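Local coordinates for botulinum neurotoxin G heavy chain (Clostridium botulinum, PDB 3MPP), which binds the neuronal surface through its receptor-binding domain, the part present here, and in the full toxin delivers the light-chain protease into the host cytosol, at residues Arg321-Asn327 with Pro344-Leu350; Ile331-Leu337 with Tyr396-Trp402; Ile148-Arg152 with Arg206-Ala210. The protein carries 4 engineered substitutions. The contacts are given in a common frame with arbitrary orientation. Residues are numbered along the deposited sequence.

Interaction 1 of 3, residues Arg321-Asn327 with Pro344-Leu350; sequences RVYVLVN and PTFYDVL
Two antiparallel strands of the beta-trefoil half of the receptor-binding domain, the C-RBD, pair here over a short distance. Arg321-Asn327 is extended up to Leu325, then turns off at Val326 (phi/psi -77/-25). Pro344-Leu350 runs the opposite way. Thr345 O accepts from Val326 N at 3.1 Å and opens the ladder; Thr345 OG1 is hydrogen-bonded to Asp343 OD1. Phe346 pairs with Leu325 as a non-hydrogen-bonded pair, CA to CA 4.7 Å. Its ring (chi1 m) meets Leu325 CD1 at CE1, 3.5 Å, and its CB lies 3.8 Å from Tyr323 CD1. Tyr347 faces Val324 as the hydrogen-bonded pair, CA to CA 5.1 Å: Val324 N to Tyr347 O is 2.8 Å and Tyr347 N to Val324 O is 2.9 Å. Both side chains lie on the face opposite Leu325 and Phe346. Tyr347 CB also touches Val326 CG1 at 3.3 Å. At Asp348 the strand breaks (psi -3°). The Asp348 side chain takes chi1 p and meets Arg321, t at chi1 and chi2 but m at chi3: OD2 forms a salt bridge with Arg321 NH1 at 2.8 Å. A water joins Asp348 O, at 2.8 Å, to Val322 O, at 2.9 Å. Leu350 (m, t) turns back toward the first strand, among residues of strands 307-312, 364-368 and 373-382, with its CD2 4.3 Å from Val324 CG2.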
loop_
_atom_site.group_PDB
_atom_site.type_symbol
_atom_site.label_atom_id
_atom_site.label_comp_id
_atom_site.label_asym_id
_atom_site.label_seq_id
_atom_site.Cartn_x
_atom_site.Cartn_y
_atom_site.Cartn_z
ATOM N N ARG A 321 -23.232 8.965 11.909
ATOM C CA ARG A 321 -22.068 8.540 12.657
ATOM C C ARG A 321 -22.322 7.131 13.111
ATOM O O ARG A 321 -23.479 6.710 13.223
ATOM C CB ARG A 321 -21.863 9.451 13.872
ATOM C CG ARG A 321 -20.771 8.975 14.831
ATOM C CD ARG A 321 -20.447 10.049 15.857
ATOM N NE ARG A 321 -19.848 11.208 15.209
ATOM C CZ ARG A 321 -19.561 12.345 15.833
ATOM N NH1 ARG A 321 -19.829 12.484 17.131
ATOM N NH2 ARG A 321 -19.006 13.340 15.156
ATOM N N VAL A 322 -21.242 6.396 13.360
ATOM C CA VAL A 322 -21.347 5.030 13.832
ATOM C C VAL A 322 -21.531 5.019 15.344
ATOM O O VAL A 322 -20.752 5.636 16.064
ATOM C CB VAL A 322 -20.089 4.212 13.460
ATOM C CG1 VAL A 322 -20.201 2.803 14.008
ATOM C CG2 VAL A 322 -19.878 4.188 11.915
ATOM N N TYR A 323 -22.563 4.318 15.817
ATOM C CA TYR A 323 -22.798 4.173 17.258
ATOM C C TYR A 323 -22.798 2.722 17.724
ATOM O O TYR A 323 -23.268 1.820 17.025
ATOM C CB TYR A 323 -24.104 4.853 17.700
ATOM C CG TYR A 323 -24.069 6.365 17.626
ATOM C CD1 TYR A 323 -23.695 7.128 18.721
ATOM C CD2 TYR A 323 -24.402 7.023 16.447
ATOM C CE1 TYR A 323 -23.671 8.517 18.655
ATOM C CE2 TYR A 323 -24.369 8.401 16.363
ATOM C CZ TYR A 323 -24.006 9.143 17.468
ATOM O OH TYR A 323 -23.964 10.508 17.358
ATOM N N VAL A 324 -22.286 2.516 18.926
ATOM C CA VAL A 324 -22.315 1.218 19.561
ATOM C C VAL A 324 -23.435 1.158 20.607
ATOM O O VAL A 324 -23.559 2.055 21.441
ATOM C CB VAL A 324 -20.965 0.930 20.226
ATOM C CG1 VAL A 324 -21.057 -0.317 21.120
ATOM C CG2 VAL A 324 -19.901 0.750 19.154
ATOM N N LEU A 325 -24.244 0.104 20.566
ATOM C CA LEU A 325 -25.269 -0.068 21.589
ATOM C C LEU A 325 -24.599 -0.500 22.890
ATOM O O LEU A 325 -24.127 -1.621 23.000
ATOM C CB LEU A 325 -26.308 -1.094 21.131
ATOM C CG LEU A 325 -27.469 -0.491 20.336
ATOM C CD1 LEU A 325 -26.989 0.023 18.992
ATOM C CD2 LEU A 325 -28.604 -1.497 20.159
ATOM N N VAL A 326 -24.552 0.388 23.875
ATOM C CA VAL A 326 -23.778 0.116 25.089
ATOM C C VAL A 326 -24.426 -0.837 26.086
ATOM O O VAL A 326 -23.727 -1.480 26.863
ATOM C CB VAL A 326 -23.389 1.409 25.833
ATOM C CG1 VAL A 326 -22.283 2.119 25.086
ATOM C CG2 VAL A 326 -24.592 2.305 26.009
ATOM N N ASN A 327 -25.748 -0.937 26.060
ATOM C CA ASN A 327 -26.460 -1.765 27.022
ATOM C C ASN A 327 -26.926 -3.091 26.435
ATOM O O ASN A 327 -27.940 -3.639 26.857
ATOM C CB ASN A 327 -27.656 -1.012 27.617
ATOM C CG ASN A 327 -27.234 0.144 28.515
ATOM O OD1 ASN A 327 -27.893 1.185 28.559
ATOM N ND2 ASN A 327 -26.125 -0.035 29.232
ATOM N N PRO A 344 -27.602 8.353 25.655
ATOM C CA PRO A 344 -26.582 7.581 26.383
ATOM C C PRO A 344 -26.705 6.059 26.212
ATOM O O PRO A 344 -25.836 5.337 26.694
ATOM C CB PRO A 344 -26.828 7.949 27.860
ATOM C CG PRO A 344 -28.023 8.832 27.894
ATOM C CD PRO A 344 -28.625 8.937 26.538
ATOM N N THR A 345 -27.750 5.564 25.552
ATOM C CA THR A 345 -27.801 4.127 25.278
ATOM C C THR A 345 -26.891 3.778 24.093
ATOM O O THR A 345 -26.689 2.611 23.767
ATOM C CB THR A 345 -29.224 3.631 25.003
ATOM O OG1 THR A 345 -29.750 4.315 23.863
ATOM C CG2 THR A 345 -30.129 3.863 26.228
ATOM N N PHE A 346 -26.346 4.804 23.448
ATOM C CA PHE A 346 -25.418 4.594 22.344
ATOM C C PHE A 346 -24.107 5.299 22.668
ATOM O O PHE A 346 -24.086 6.238 23.464
ATOM C CB PHE A 346 -25.993 5.140 21.039
ATOM C CG PHE A 346 -27.376 4.628 20.716
ATOM C CD1 PHE A 346 -27.577 3.301 20.364
ATOM C CD2 PHE A 346 -28.465 5.479 20.744
ATOM C CE1 PHE A 346 -28.857 2.831 20.061
ATOM C CE2 PHE A 346 -29.742 5.018 20.440
ATOM C CZ PHE A 346 -29.931 3.691 20.094
ATOM N N TYR A 347 -23.020 4.858 22.042
ATOM C CA TYR A 347 -21.715 5.442 22.298
ATOM C C TYR A 347 -20.905 5.496 21.008
ATOM O O TYR A 347 -20.879 4.522 20.241
ATOM C CB TYR A 347 -20.994 4.595 23.343
ATOM C CG TYR A 347 -19.729 5.210 23.913
ATOM C CD1 TYR A 347 -19.725 6.510 24.395
ATOM C CD2 TYR A 347 -18.547 4.469 24.008
ATOM C CE1 TYR A 347 -18.582 7.076 24.942
ATOM C CE2 TYR A 347 -17.395 5.029 24.562
ATOM C CZ TYR A 347 -17.423 6.331 25.021
ATOM O OH TYR A 347 -16.296 6.907 25.561
ATOM N N ASP A 348 -20.224 6.616 20.770
ATOM C CA ASP A 348 -19.558 6.814 19.482
ATOM C C ASP A 348 -18.038 6.915 19.553
ATOM O O ASP A 348 -17.371 6.990 18.525
ATOM C CB ASP A 348 -20.122 8.034 18.751
ATOM C CG ASP A 348 -19.960 9.333 19.553
ATOM O OD1 ASP A 348 -19.572 9.288 20.737
ATOM O OD2 ASP A 348 -20.235 10.401 18.992
ATOM N N VAL A 349 -17.494 6.885 20.756
ATOM C CA VAL A 349 -16.044 6.996 20.925
ATOM C C VAL A 349 -15.327 5.650 20.668
ATOM O O VAL A 349 -15.502 4.662 21.404
ATOM C CB VAL A 349 -15.694 7.541 22.312
ATOM C CG1 VAL A 349 -14.184 7.637 22.466
ATOM C CG2 VAL A 349 -16.376 8.914 22.525
ATOM N N LEU A 350 -14.537 5.625 19.600
ATOM C CA LEU A 350 -13.857 4.420 19.156
ATOM C C LEU A 350 -12.345 4.591 19.229
ATOM O O LEU A 350 -11.837 5.698 19.409
ATOM C CB LEU A 350 -14.220 4.123 17.699
ATOM C CG LEU A 350 -15.704 4.171 17.355
ATOM C CD1 LEU A 350 -15.911 3.968 15.840
ATOM C CD2 LEU A 350 -16.444 3.130 18.187
HETATM O O HOH W 1 -18.179 6.875 15.817
HETATM O O HOH W 2 -22.718 11.882 19.637
#

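Interaction 2 of 3, residues Ile331-Leu337 with Tyr396-Trp402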
loop_
_atom_site.group_PDB
_atom_site.type_symbol
_atom_site.label_atom_id
_atom_site.label_comp_id
_atom_site.label_asym_id
_atom_site.label_seq_id
_atom_site.Cartn_x
_atom_site.Cartn_y
_atom_site.Cartn_z
ATOM N N ILE A 331 -23.329 -11.311 22.617
ATOM C CA ILE A 331 -21.961 -11.454 22.142
ATOM C C ILE A 331 -21.675 -10.450 21.025
ATOM O O ILE A 331 -20.644 -9.762 21.030
ATOM C CB ILE A 331 -21.712 -12.899 21.604
ATOM C CG1 ILE A 331 -21.739 -13.914 22.746
ATOM C CG2 ILE A 331 -20.400 -12.993 20.876
ATOM C CD1 ILE A 331 -21.865 -15.337 22.274
ATOM N N GLN A 332 -22.586 -10.376 20.062
ATOM C CA GLN A 332 -22.418 -9.468 18.926
ATOM C C GLN A 332 -23.644 -8.572 18.789
ATOM O O GLN A 332 -24.776 -8.983 19.078
ATOM C CB GLN A 332 -22.200 -10.260 17.627
ATOM C CG GLN A 332 -23.331 -11.259 17.335
ATOM C CD GLN A 332 -23.184 -11.924 15.977
ATOM O OE1 GLN A 332 -22.107 -11.918 15.380
ATOM N NE2 GLN A 332 -24.268 -12.503 15.484
ATOM N N THR A 333 -23.429 -7.336 18.363
ATOM C CA THR A 333 -24.549 -6.432 18.137
ATOM C C THR A 333 -24.320 -5.642 16.864
ATOM O O THR A 333 -23.181 -5.296 16.527
ATOM C CB THR A 333 -24.759 -5.462 19.324
ATOM O OG1 THR A 333 -24.846 -6.207 20.543
ATOM C CG2 THR A 333 -26.025 -4.642 19.142
ATOM N N GLN A 334 -25.408 -5.379 16.152
ATOM C CA GLN A 334 -25.349 -4.585 14.931
ATOM C C GLN A 334 -24.974 -3.163 15.293
ATOM O O GLN A 334 -25.459 -2.628 16.293
ATOM C CB GLN A 334 -26.708 -4.632 14.220
ATOM C CG GLN A 334 -26.949 -5.964 13.521
ATOM C CD GLN A 334 -28.366 -6.485 13.706
ATOM O OE1 GLN A 334 -28.916 -6.441 14.797
ATOM N NE2 GLN A 334 -28.949 -6.992 12.633
ATOM N N LEU A 335 -24.082 -2.557 14.510
ATOM C CA LEU A 335 -23.742 -1.147 14.723
ATOM C C LEU A 335 -24.909 -0.286 14.271
ATOM O O LEU A 335 -25.596 -0.626 13.305
ATOM C CB LEU A 335 -22.462 -0.758 13.952
ATOM C CG LEU A 335 -21.198 -1.412 14.522
ATOM C CD1 LEU A 335 -19.958 -1.126 13.665
ATOM C CD2 LEU A 335 -20.991 -0.925 15.967
ATOM N N PHE A 336 -25.119 0.826 14.977
ATOM C CA PHE A 336 -26.241 1.738 14.756
ATOM C C PHE A 336 -25.737 2.935 13.957
ATOM O O PHE A 336 -24.924 3.708 14.452
ATOM C CB PHE A 336 -26.780 2.181 16.126
ATOM C CG PHE A 336 -27.927 3.190 16.075
ATOM C CD1 PHE A 336 -29.029 2.999 15.238
ATOM C CD2 PHE A 336 -27.920 4.297 16.919
ATOM C CE1 PHE A 336 -30.085 3.924 15.216
ATOM C CE2 PHE A 336 -28.978 5.228 16.913
ATOM C CZ PHE A 336 -30.057 5.041 16.066
ATOM N N LEU A 337 -26.176 3.071 12.707
ATOM C CA LEU A 337 -25.683 4.161 11.865
ATOM C C LEU A 337 -26.780 5.209 11.898
ATOM O O LEU A 337 -27.875 4.963 11.381
ATOM C CB LEU A 337 -25.395 3.677 10.421
ATOM C CG LEU A 337 -24.543 2.410 10.292
ATOM C CD1 LEU A 337 -24.255 2.027 8.817
ATOM C CD2 LEU A 337 -23.243 2.552 11.088
ATOM N N TYR A 396 -24.100 -8.407 8.851
ATOM C CA TYR A 396 -24.181 -6.991 9.206
ATOM C C TYR A 396 -22.869 -6.470 9.773
ATOM O O TYR A 396 -22.146 -7.206 10.447
ATOM C CB TYR A 396 -25.274 -6.758 10.253
ATOM C CG TYR A 396 -26.670 -6.916 9.714
ATOM C CD1 TYR A 396 -27.334 -5.844 9.133
ATOM C CD2 TYR A 396 -27.324 -8.139 9.779
ATOM C CE1 TYR A 396 -28.618 -5.980 8.636
ATOM C CE2 TYR A 396 -28.614 -8.284 9.289
ATOM C CZ TYR A 396 -29.249 -7.201 8.714
ATOM O OH TYR A 396 -30.523 -7.337 8.218
ATOM N N PHE A 397 -22.579 -5.204 9.468
ATOM C CA PHE A 397 -21.545 -4.406 10.130
ATOM C C PHE A 397 -21.883 -4.425 11.620
ATOM O O PHE A 397 -22.945 -3.958 12.015
ATOM C CB PHE A 397 -21.652 -2.978 9.565
ATOM C CG PHE A 397 -20.493 -2.048 9.910
ATOM C CD1 PHE A 397 -19.200 -2.524 10.103
ATOM C CD2 PHE A 397 -20.716 -0.664 9.968
ATOM C CE1 PHE A 397 -18.144 -1.634 10.390
ATOM C CE2 PHE A 397 -19.676 0.225 10.248
ATOM C CZ PHE A 397 -18.388 -0.261 10.448
ATOM N N CYS A 398 -21.003 -4.989 12.449
ATOM C CA CYS A 398 -21.338 -5.186 13.852
ATOM C C CYS A 398 -20.124 -4.948 14.735
ATOM O O CYS A 398 -19.020 -4.734 14.243
ATOM C CB CYS A 398 -21.846 -6.624 14.083
ATOM S SG CYS A 398 -20.538 -7.869 13.952
ATOM N N ILE A 399 -20.348 -4.979 16.044
ATOM C CA ILE A 399 -19.260 -5.060 17.013
ATOM C C ILE A 399 -19.434 -6.380 17.760
ATOM O O ILE A 399 -20.569 -6.753 18.085
ATOM C CB ILE A 399 -19.253 -3.838 17.974
ATOM C CG1 ILE A 399 -18.056 -3.904 18.936
ATOM C CG2 ILE A 399 -20.568 -3.724 18.736
ATOM C CD1 ILE A 399 -17.752 -2.576 19.655
ATOM N N SER A 400 -18.335 -7.107 17.996
ATOM C CA SER A 400 -18.431 -8.414 18.648
ATOM C C SER A 400 -17.280 -8.716 19.612
ATOM O O SER A 400 -16.124 -8.411 19.328
ATOM C CB SER A 400 -18.521 -9.515 17.587
ATOM O OG SER A 400 -18.631 -10.782 18.192
ATOM N N GLN A 401 -17.616 -9.294 20.763
ATOM C CA GLN A 401 -16.627 -9.813 21.698
ATOM C C GLN A 401 -15.922 -11.068 21.164
ATOM O O GLN A 401 -14.909 -11.486 21.711
ATOM C CB GLN A 401 -17.304 -10.181 23.027
ATOM C CG GLN A 401 -18.213 -9.118 23.592
ATOM C CD GLN A 401 -17.482 -8.102 24.446
ATOM O OE1 GLN A 401 -17.987 -7.675 25.485
ATOM N NE2 GLN A 401 -16.291 -7.706 24.012
ATOM N N TRP A 402 -16.480 -11.684 20.122
ATOM C CA TRP A 402 -15.890 -12.891 19.529
ATOM C C TRP A 402 -14.459 -12.632 19.063
ATOM O O TRP A 402 -13.585 -13.501 19.166
ATOM C CB TRP A 402 -16.758 -13.362 18.359
ATOM C CG TRP A 402 -16.077 -14.250 17.342
ATOM C CD1 TRP A 402 -15.731 -13.909 16.068
ATOM C CD2 TRP A 402 -15.678 -15.623 17.509
ATOM N NE1 TRP A 402 -15.141 -14.974 15.433
ATOM C CE2 TRP A 402 -15.096 -16.038 16.297
ATOM C CE3 TRP A 402 -15.762 -16.539 18.564
ATOM C CZ2 TRP A 402 -14.597 -17.331 16.109
ATOM C CZ3 TRP A 402 -15.256 -17.824 18.373
ATOM C CH2 TRP A 402 -14.694 -18.205 17.159
HETATM O O HOH W 3 -19.534 -12.593 16.173
HETATM O O HOH W 4 -24.832 -2.131 11.210
#
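Leu335 is the apolar centre of this contact. Its CD1 sits over the face of the Phe397 ring, 3.5 Å from the centroid and almost on the ring normal, a clear CH-pi contact. Its CD2 packs on Ile399 CB at 3.9 Å. Leu337 CD2 adds to the group at the ring edge, 4.2 Å from Phe397 CD2. Phe377 and Trp420 meet the same Phe397 ring from outside the two segments.

The backbones around this centre form an antiparallel ladder. Thr333 and Ile399 are the hydrogen-bonded pair, with Thr333 N to Ile399 O and Ile399 N to Thr333 O both 2.9 Å. Leu335 N donates to Phe397 O at one end, and Gln401 N to Ile331 O at the other, each at 3.1 Å. The N-to-C directions of 332-334 and 396-400 make 140°, so the antiparallel pair is strongly twisted. At the Phe397 end a water lies between Leu335 O and Phe397 O, 2.7 Å from each.

Polar side chains lie further out. Gln334 places NE2 over the Tyr396 ring, 3.5 Å from CD2. Gln332 and Ser400 share one face; a water links Gln332 OE1 at 2.8 Å and Ser400 OG at 2.9 Å, while Gln332 NE2 hydrogen-bonds to Lys381 O. Ser400 OG accepts from Trp402 N at 3.0 Å, an ST turn. Ser400, Gln401 and Trp402 belong to the inferred host ganglioside-binding motif of the trefoil subdomain, with Trp402 as the inferred ganglioside-binding site.

Interaction 3 of 3, residues Ile148-Arg152 with Arg206-Ala210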
loop_
_atom_site.group_PDB
_atom_site.type_symbol
_atom_site.label_atom_id
_atom_site.label_comp_id
_atom_site.label_asym_id
_atom_site.label_seq_id
_atom_site.Cartn_x
_atom_site.Cartn_y
_atom_site.Cartn_z
ATOM N N ILE A 148 16.465 -6.343 -4.619
ATOM C CA ILE A 148 17.194 -7.147 -5.577
ATOM C C ILE A 148 18.603 -7.358 -5.053
ATOM O O ILE A 148 19.290 -6.393 -4.715
ATOM C CB ILE A 148 17.303 -6.457 -6.955
ATOM C CG1 ILE A 148 15.918 -6.130 -7.523
ATOM C CG2 ILE A 148 18.061 -7.331 -7.921
ATOM C CD1 ILE A 148 15.464 -4.717 -7.241
ATOM N N THR A 149 19.023 -8.616 -4.979
ATOM C CA THR A 149 20.387 -8.945 -4.580
ATOM C C THR A 149 21.064 -9.697 -5.715
ATOM O O THR A 149 20.404 -10.349 -6.522
ATOM C CB THR A 149 20.444 -9.805 -3.286
ATOM O OG1 THR A 149 19.776 -11.055 -3.496
ATOM C CG2 THR A 149 19.800 -9.078 -2.116
ATOM N N ASN A 150 22.385 -9.598 -5.776
ATOM C CA ASN A 150 23.148 -10.283 -6.808
ATOM C C ASN A 150 24.507 -10.678 -6.262
ATOM O O ASN A 150 25.153 -9.889 -5.574
ATOM C CB ASN A 150 23.317 -9.385 -8.036
ATOM C CG ASN A 150 23.998 -10.097 -9.193
ATOM O OD1 ASN A 150 23.608 -11.200 -9.575
ATOM N ND2 ASN A 150 25.018 -9.462 -9.762
ATOM N N ASP A 151 24.938 -11.897 -6.559
ATOM C CA ASP A 151 26.235 -12.372 -6.092
ATOM C C ASP A 151 27.122 -12.825 -7.248
ATOM O O ASP A 151 26.792 -12.607 -8.411
ATOM C CB ASP A 151 26.068 -13.487 -5.053
ATOM C CG ASP A 151 25.404 -14.726 -5.622
ATOM O OD1 ASP A 151 25.943 -15.299 -6.589
ATOM O OD2 ASP A 151 24.350 -15.138 -5.091
ATOM N N ARG A 152 28.243 -13.461 -6.917
ATOM C CA ARG A 152 29.250 -13.830 -7.909
ATOM C C ARG A 152 29.188 -15.305 -8.302
ATOM O O ARG A 152 29.982 -15.767 -9.120
ATOM C CB ARG A 152 30.649 -13.496 -7.386
ATOM C CG ARG A 152 31.060 -14.307 -6.166
ATOM C CD ARG A 152 32.400 -13.851 -5.614
ATOM N NE ARG A 152 32.330 -12.506 -5.051
ATOM C CZ ARG A 152 32.041 -12.244 -3.781
ATOM N NH1 ARG A 152 31.793 -13.236 -2.937
ATOM N NH2 ARG A 152 32.001 -10.990 -3.354
ATOM N N ARG A 206 26.786 -4.983 -0.508
ATOM C CA ARG A 206 26.885 -6.423 -0.328
ATOM C C ARG A 206 25.559 -7.091 -0.650
ATOM O O ARG A 206 24.526 -6.427 -0.721
ATOM C CB ARG A 206 27.312 -6.748 1.105
ATOM C CG ARG A 206 28.704 -6.240 1.442
ATOM C CD ARG A 206 28.931 -6.123 2.938
ATOM N NE ARG A 206 30.088 -5.284 3.238
ATOM C CZ ARG A 206 30.061 -3.954 3.236
ATOM N NH1 ARG A 206 28.937 -3.313 2.949
ATOM N NH2 ARG A 206 31.156 -3.264 3.517
ATOM N N GLU A 207 25.593 -8.402 -0.859
ATOM C CA GLU A 207 24.373 -9.172 -1.048
ATOM C C GLU A 207 23.717 -9.435 0.304
ATOM O O GLU A 207 24.230 -10.218 1.107
ATOM C CB GLU A 207 24.669 -10.502 -1.747
ATOM C CG GLU A 207 23.468 -11.440 -1.826
ATOM C CD GLU A 207 23.855 -12.880 -2.115
ATOM O OE1 GLU A 207 25.066 -13.174 -2.150
ATOM O OE2 GLU A 207 22.950 -13.720 -2.300
ATOM N N LEU A 208 22.593 -8.770 0.558
ATOM C CA LEU A 208 21.837 -9.007 1.780
ATOM C C LEU A 208 21.201 -10.388 1.715
ATOM O O LEU A 208 20.680 -10.786 0.670
ATOM C CB LEU A 208 20.747 -7.942 1.968
ATOM C CG LEU A 208 21.182 -6.488 2.174
ATOM C CD1 LEU A 208 19.971 -5.575 2.307
ATOM C CD2 LEU A 208 22.088 -6.361 3.391
ATOM N N ASN A 209 21.252 -11.122 2.822
ATOM C CA ASN A 209 20.629 -12.440 2.887
ATOM C C ASN A 209 19.147 -12.364 3.251
ATOM O O ASN A 209 18.663 -11.328 3.706
ATOM C CB ASN A 209 21.384 -13.360 3.858
ATOM C CG ASN A 209 21.476 -12.787 5.268
ATOM O OD1 ASN A 209 20.520 -12.201 5.783
ATOM N ND2 ASN A 209 22.630 -12.976 5.908
ATOM N N ALA A 210 18.435 -13.470 3.047
ATOM C CA ALA A 210 16.993 -13.533 3.283
ATOM C C ALA A 210 16.569 -13.017 4.660
ATOM O O ALA A 210 15.510 -12.421 4.799
ATOM C CB ALA A 210 16.479 -14.951 3.059
HETATM O O HOH W 5 19.866 -12.743 -1.161
#
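This is a small, water-mediated contact between the end of a strand and a loop, with no direct hydrogen bond between the two segments. It buries 209 Å² in all. Ile148-Arg152 holds the last residues of strand 144-150 and the loop after it, and Arg206-Ala210 follows strand 195-204 and leads into helix 210-220. Thr149 and Glu207 lie closest, CA to CA 5.3 Å, and both point their CB toward the other segment. Thr149 CB touches Glu207 CG at 3.7 Å. Thr149 CG2 lies 3.4 Å from Leu208 O. A water sits between the segments, 2.9 Å from Thr149 OG1 and 2.8 Å from Leu208 O; its bond to Glu207 OE2, at 3.4 Å, is weak.

The contact belongs to the N-RBD, a beta-sandwich of the concanavalin type. Strand 67-74 lies between strands 144-150 and 195-204 in one of its sheets. From that strand, Ser68 OG hydrogen-bonds to both Arg206 O and Leu208 N, so the loop is also held from there.

Just past the strand end, two acids come close: Asp151 OD2 is 3.4 Å from Glu207 OE2, and Asp151 CB is 3.1 Å from Glu207 OE1. Both carboxylate oxygens of the first pair are acceptors, so no bond forms. Asp151 OD1 instead accepts from the backbone N of Leu153 and Asn155. At the far end of the loop, Asn209 is the N-cap of the helix, its OD1 accepting from Glu212 N.

In the fold
Interactions 1 and 2 are parts of one sheet in the C-RBD. Their centres are 11 Å apart, and strands 320-325 and 332-339 are neighbours. They touch directly: Tyr323 N lies 2.8 Å from Phe336 O, a probable hydrogen bond, and Phe346 CE1 packs 3.6 Å from Phe336 CD2. Their segments alternate along the chain. Interaction 2 reaches the inferred ganglioside-binding motif, while interaction 1 lies away from it. Interaction 3 belongs to the N-RBD, on the opposite side of the chain's centre. Its centre is about 53 Å from that of interaction 1 and 49 Å from that of interaction 2, and it touches neither.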